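Local coordinates for protein EDTA monooxygenase (EDTA-degrading bacterium BNC1, PDB 5DQP) that probably oxidises EDTA as a flavin-dependent monooxygenase of the bacterial luciferase type, using reduced FMN and molecular oxygen, at residues L12-L18 and N384-L388; G235-A239 and D339-E344. One frame throughout, in Å; residues are numbered along the deposited sequence.

Contact 1. Residues L12-L18 and N384-L388; sequences LNSSGVL and NAPLL
Val17 turns CG1 between its own backbone N and carbonyl carbon (chi1 56°), which carries that methyl onto the backbone of Ala385 and Pro386, while CG2 is left beside the amide of Asn384. Asn384 meets it with CG anti to the backbone N, and the two side chains cross at about a right angle. This is where two loops of a TIM barrel join, one following strand 7-11 and the other following the neighbouring strand 380-383, both at the C-terminal end of the barrel where luciferase-like enzymes hold flavin. The methyl fit is tight: Val17 CG1 lies 3.4 Å from Pro386 CA.

Backbone bonds tie the loops together. Val17 N gives a bond of 3.1 Å to Ala385 O, in the carbonyl plane, and Leu18 N reaches Pro386 O more weakly. Gly16 closes a type II' turn begun at Asn13, and its CA sits 3.6 Å from Pro386 O, with no side chain between the two loop backbones. Leu388 sends CD1 against the start of the turn, 3.6 Å from Asn13 O, and its side chain also touches Ser41 of helix 35-47. Leu18 CG lies alongside Pro386 CB at 3.7 Å, the two side chains pointing the same way. Leu388 N donates to Ser15 O at 2.9 Å, nearly straight at 174° but 47° above the carbonyl plane.

Contact 2. Residues G235-A239 and D339-E344; sequences GSKPA and DVALDE
Val340 pushes CG2 against the backbone just ahead of helix 237-253, 3.5 Å from both Gly235 C and Ser236 N, the close-packed part of the contact. The methyl stands anti to its own carbonyl carbon, beside its backbone N, which turns it to the Gly235-Ser236 peptide. Ser236 is the N-cap of helix 237-253; its OG accepts from Ala239 N, although the position of that oxygen is less certain because it is modelled too near the Asp339 carboxylate.

One turn further along helix 331-344 the packing gives way to water. Asp343, its CG trans to the backbone N (chi1 -179°), brings its carboxylate up to Pro238, OD2 lying 3.5 Å from Pro238 CD. A water accepts from Lys237 N at 2.9 Å and donates to Asp343 OD2 and to Glu344 OE1, the latter at 2.6 Å, linking the first turn of one helix to two acids of the other. A second water joins Lys237 NZ, at 3.1 Å, to Asp343 OD1. Lys237 NZ itself is 4.7 Å from Asp343 OD2, not in direct contact, with attraction probable; Asp371 and Asp375 are further, weak partners.

Glu344 OE2 makes salt bridges to Arg354 of helix 348-354 and to Arg368, and Arg354 also bonds Gly235 O; this sets the end of helix 331-344 between helix 348-354 and the start of helix 237-253, just after strand 229-233.

In the fold
The two contacts lie about 26 Å apart between centres, with about 13 Å between their nearest atoms. Contact 2 is nested in sequence within the long span that contact 1 closes, and both lie in the same luciferase-like chain. Contact 1 is buried and near the probable flavin site: the side chain of Asn13 is about 6 Å from that of Asp57 and about 7 Å from that of Thr94, both predicted to bind FMN. Contact 2, partly buried and away from those sites, joins the start of helix 237-253 to a helix of the excursion between strands 262-271 and 358-360; the side chain of Ala239 is about 5 Å from a bound polyether probably left by crystallisation.

Contact 1. Residues L12-L18 and N384-L388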
loop_
_atom_site.group_PDB
_atom_site.type_symbol
_atom_site.label_atom_id
_atom_site.label_comp_id
_atom_site.label_asym_id
_atom_site.label_seq_id
_atom_site.Cartn_x
_atom_site.Cartn_y
_atom_site.Cartn_z
ATOM N N LEU A 12 -14.833 5.465 -2.121
ATOM C CA LEU A 12 -14.949 4.209 -1.394
ATOM C C LEU A 12 -14.542 4.274 0.074
ATOM O O LEU A 12 -14.586 3.243 0.753
ATOM C CB LEU A 12 -14.132 3.109 -2.099
ATOM C CG LEU A 12 -14.975 1.841 -2.326
ATOM C CD1 LEU A 12 -16.203 2.101 -3.226
ATOM C CD2 LEU A 12 -14.134 0.708 -2.890
ATOM N N ASN A 13 -14.207 5.445 0.598
ATOM C CA ASN A 13 -13.683 5.529 1.963
ATOM C C ASN A 13 -14.683 5.085 3.027
ATOM O O ASN A 13 -15.846 5.511 3.041
ATOM C CB ASN A 13 -13.258 6.961 2.269
ATOM C CG ASN A 13 -12.068 7.389 1.460
ATOM O OD1 ASN A 13 -12.193 7.678 0.295
ATOM N ND2 ASN A 13 -10.912 7.435 2.083
ATOM N N SER A 14 -14.199 4.269 3.956
ATOM C CA SER A 14 -14.818 4.095 5.284
ATOM C C SER A 14 -16.284 3.703 5.122
ATOM O O SER A 14 -16.587 2.759 4.375
ATOM C CB SER A 14 -14.567 5.365 6.097
ATOM O OG SER A 14 -15.127 5.236 7.395
ATOM N N SER A 15 -17.224 4.366 5.807
ATOM C CA SER A 15 -18.612 3.924 5.874
ATOM C C SER A 15 -19.539 4.758 5.007
ATOM O O SER A 15 -20.744 4.502 4.984
ATOM C CB SER A 15 -19.104 3.957 7.327
ATOM O OG SER A 15 -18.898 5.239 7.895
ATOM N N GLY A 16 -19.005 5.724 4.278
ATOM C CA GLY A 16 -19.812 6.717 3.595
ATOM C C GLY A 16 -19.347 8.117 3.946
ATOM O O GLY A 16 -18.602 8.332 4.899
ATOM N N VAL A 17 -19.833 9.083 3.145
ATOM C CA VAL A 17 -19.435 10.474 3.331
ATOM C C VAL A 17 -20.145 11.117 4.525
ATOM O O VAL A 17 -19.578 12.002 5.172
ATOM C CB VAL A 17 -19.652 11.308 2.050
ATOM C CG1 VAL A 17 -21.063 11.218 1.590
ATOM C CG2 VAL A 17 -19.319 12.773 2.320
ATOM N N LEU A 18 -21.360 10.699 4.866
ATOM C CA LEU A 18 -22.023 11.337 5.995
ATOM C C LEU A 18 -21.326 10.975 7.313
ATOM O O LEU A 18 -20.921 9.825 7.515
ATOM C CB LEU A 18 -23.503 10.966 6.041
ATOM C CG LEU A 18 -24.294 11.451 4.823
ATOM C CD1 LEU A 18 -25.789 11.268 5.059
ATOM C CD2 LEU A 18 -23.953 12.923 4.383
ATOM N N ASN A 384 -20.060 10.304 -4.558
ATOM C CA ASN A 384 -19.647 10.261 -3.158
ATOM C C ASN A 384 -20.854 9.763 -2.360
ATOM O O ASN A 384 -21.663 10.553 -1.879
ATOM C CB ASN A 384 -19.192 11.651 -2.729
ATOM C CG ASN A 384 -18.371 11.660 -1.452
ATOM O OD1 ASN A 384 -18.041 10.609 -0.886
ATOM N ND2 ASN A 384 -18.015 12.872 -0.993
ATOM N N ALA A 385 -20.964 8.451 -2.210
ATOM C CA ALA A 385 -22.186 7.874 -1.642
ATOM C C ALA A 385 -22.328 8.259 -0.176
ATOM O O ALA A 385 -21.356 8.156 0.588
ATOM C CB ALA A 385 -22.193 6.356 -1.803
ATOM N N PRO A 386 -23.513 8.711 0.258
ATOM C CA PRO A 386 -23.678 9.088 1.674
ATOM C C PRO A 386 -23.537 7.915 2.624
ATOM O O PRO A 386 -23.108 8.105 3.768
ATOM C CB PRO A 386 -25.098 9.683 1.723
ATOM C CG PRO A 386 -25.807 9.112 0.543
ATOM C CD PRO A 386 -24.741 8.933 -0.526
ATOM N N LEU A 387 -23.902 6.718 2.192
ATOM C CA LEU A 387 -23.754 5.502 2.985
ATOM C C LEU A 387 -23.181 4.418 2.085
ATOM O O LEU A 387 -23.703 4.195 0.988
ATOM C CB LEU A 387 -25.100 5.039 3.564
ATOM C CG LEU A 387 -25.064 3.706 4.320
ATOM C CD1 LEU A 387 -24.051 3.748 5.478
ATOM C CD2 LEU A 387 -26.471 3.334 4.822
ATOM N N LEU A 388 -22.108 3.763 2.545
ATOM C CA LEU A 388 -21.527 2.605 1.847
ATOM C C LEU A 388 -21.801 1.320 2.625
ATOM O O LEU A 388 -21.712 1.306 3.852
ATOM C CB LEU A 388 -20.010 2.796 1.638
ATOM C CG LEU A 388 -19.700 3.895 0.607
ATOM C CD1 LEU A 388 -18.232 4.318 0.578
ATOM C CD2 LEU A 388 -20.120 3.357 -0.753
#

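Contact 2. Residues G235-A239 and D339-E344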
loop_
_atom_site.group_PDB
_atom_site.type_symbol
_atom_site.label_atom_id
_atom_site.label_comp_id
_atom_site.label_asym_id
_atom_site.label_seq_id
_atom_site.Cartn_x
_atom_site.Cartn_y
_atom_site.Cartn_z
ATOM N N GLY A 235 -20.663 23.093 -8.765
ATOM C CA GLY A 235 -21.242 24.404 -8.535
ATOM C C GLY A 235 -22.237 24.650 -9.641
ATOM O O GLY A 235 -23.062 23.774 -9.945
ATOM N N SER A 236 -22.151 25.803 -10.290
ATOM C CA SER A 236 -23.106 26.080 -11.349
ATOM C C SER A 236 -22.670 25.380 -12.626
ATOM O O SER A 236 -21.486 25.152 -12.849
ATOM C CB SER A 236 -23.234 27.580 -11.596
ATOM O OG SER A 236 -22.138 28.057 -12.370
ATOM N N LYS A 237 -23.650 25.004 -13.445
ATOM C CA LYS A 237 -23.339 24.436 -14.750
ATOM C C LYS A 237 -22.524 25.386 -15.622
ATOM O O LYS A 237 -21.574 24.914 -16.270
ATOM C CB LYS A 237 -24.635 24.028 -15.455
ATOM C CG LYS A 237 -24.435 23.256 -16.751
ATOM C CD LYS A 237 -25.651 22.410 -17.031
ATOM C CE LYS A 237 -26.170 22.579 -18.446
ATOM N NZ LYS A 237 -27.146 23.684 -18.475
ATOM N N PRO A 238 -22.834 26.692 -15.712
ATOM C CA PRO A 238 -21.951 27.593 -16.485
ATOM C C PRO A 238 -20.531 27.648 -15.955
ATOM O O PRO A 238 -19.576 27.573 -16.734
ATOM C CB PRO A 238 -22.649 28.955 -16.364
ATOM C CG PRO A 238 -24.093 28.596 -16.196
ATOM C CD PRO A 238 -24.077 27.377 -15.294
ATOM N N ALA A 239 -20.353 27.784 -14.645
ATOM C CA ALA A 239 -19.007 27.695 -14.109
ATOM C C ALA A 239 -18.413 26.303 -14.332
ATOM O O ALA A 239 -17.192 26.159 -14.385
ATOM C CB ALA A 239 -19.013 28.066 -12.628
ATOM N N ASP A 339 -24.709 31.911 -8.421
ATOM C CA ASP A 339 -24.763 31.370 -9.779
ATOM C C ASP A 339 -25.631 30.112 -9.839
ATOM O O ASP A 339 -26.438 29.948 -10.759
ATOM C CB ASP A 339 -23.341 31.077 -10.263
ATOM C CG ASP A 339 -23.269 30.793 -11.755
ATOM O OD1 ASP A 339 -24.268 31.066 -12.467
ATOM O OD2 ASP A 339 -22.202 30.316 -12.224
ATOM N N VAL A 340 -25.485 29.220 -8.862
ATOM C CA VAL A 340 -26.331 28.027 -8.797
ATOM C C VAL A 340 -27.798 28.415 -8.690
ATOM O O VAL A 340 -28.649 27.894 -9.417
ATOM C CB VAL A 340 -25.915 27.125 -7.625
ATOM C CG1 VAL A 340 -26.933 25.993 -7.471
ATOM C CG2 VAL A 340 -24.540 26.536 -7.877
ATOM N N ALA A 341 -28.120 29.332 -7.771
ATOM C CA ALA A 341 -29.525 29.660 -7.559
ATOM C C ALA A 341 -30.147 30.262 -8.813
ATOM O O ALA A 341 -31.294 29.950 -9.156
ATOM C CB ALA A 341 -29.676 30.618 -6.374
ATOM N N LEU A 342 -29.412 31.132 -9.509
ATOM C CA LEU A 342 -29.971 31.761 -10.700
ATOM C C LEU A 342 -30.020 30.791 -11.871
ATOM O O LEU A 342 -31.039 30.720 -12.572
ATOM C CB LEU A 342 -29.170 33.004 -11.073
ATOM C CG LEU A 342 -29.265 34.115 -10.031
ATOM C CD1 LEU A 342 -28.369 35.248 -10.451
ATOM C CD2 LEU A 342 -30.720 34.599 -9.824
ATOM N N ASP A 343 -28.936 30.030 -12.099
ATOM C CA ASP A 343 -28.914 29.115 -13.239
ATOM C C ASP A 343 -30.017 28.071 -13.146
ATOM O O ASP A 343 -30.588 27.686 -14.171
ATOM C CB ASP A 343 -27.577 28.383 -13.374
ATOM C CG ASP A 343 -27.562 27.438 -14.615
ATOM O OD1 ASP A 343 -27.852 27.929 -15.734
ATOM O OD2 ASP A 343 -27.298 26.212 -14.493
ATOM N N GLU A 344 -30.282 27.557 -11.938
ATOM C CA GLU A 344 -31.240 26.475 -11.735
ATOM C C GLU A 344 -32.605 26.982 -11.253
ATOM O O GLU A 344 -33.528 26.176 -11.070
ATOM C CB GLU A 344 -30.645 25.433 -10.764
ATOM C CG GLU A 344 -29.429 24.717 -11.371
ATOM C CD GLU A 344 -28.667 23.736 -10.437
ATOM O OE1 GLU A 344 -27.456 23.501 -10.707
ATOM O OE2 GLU A 344 -29.246 23.177 -9.469
HETATM O O HOH W 1 -26.228 25.300 -12.192
HETATM O O HOH W 2 -26.835 26.751 -18.023
#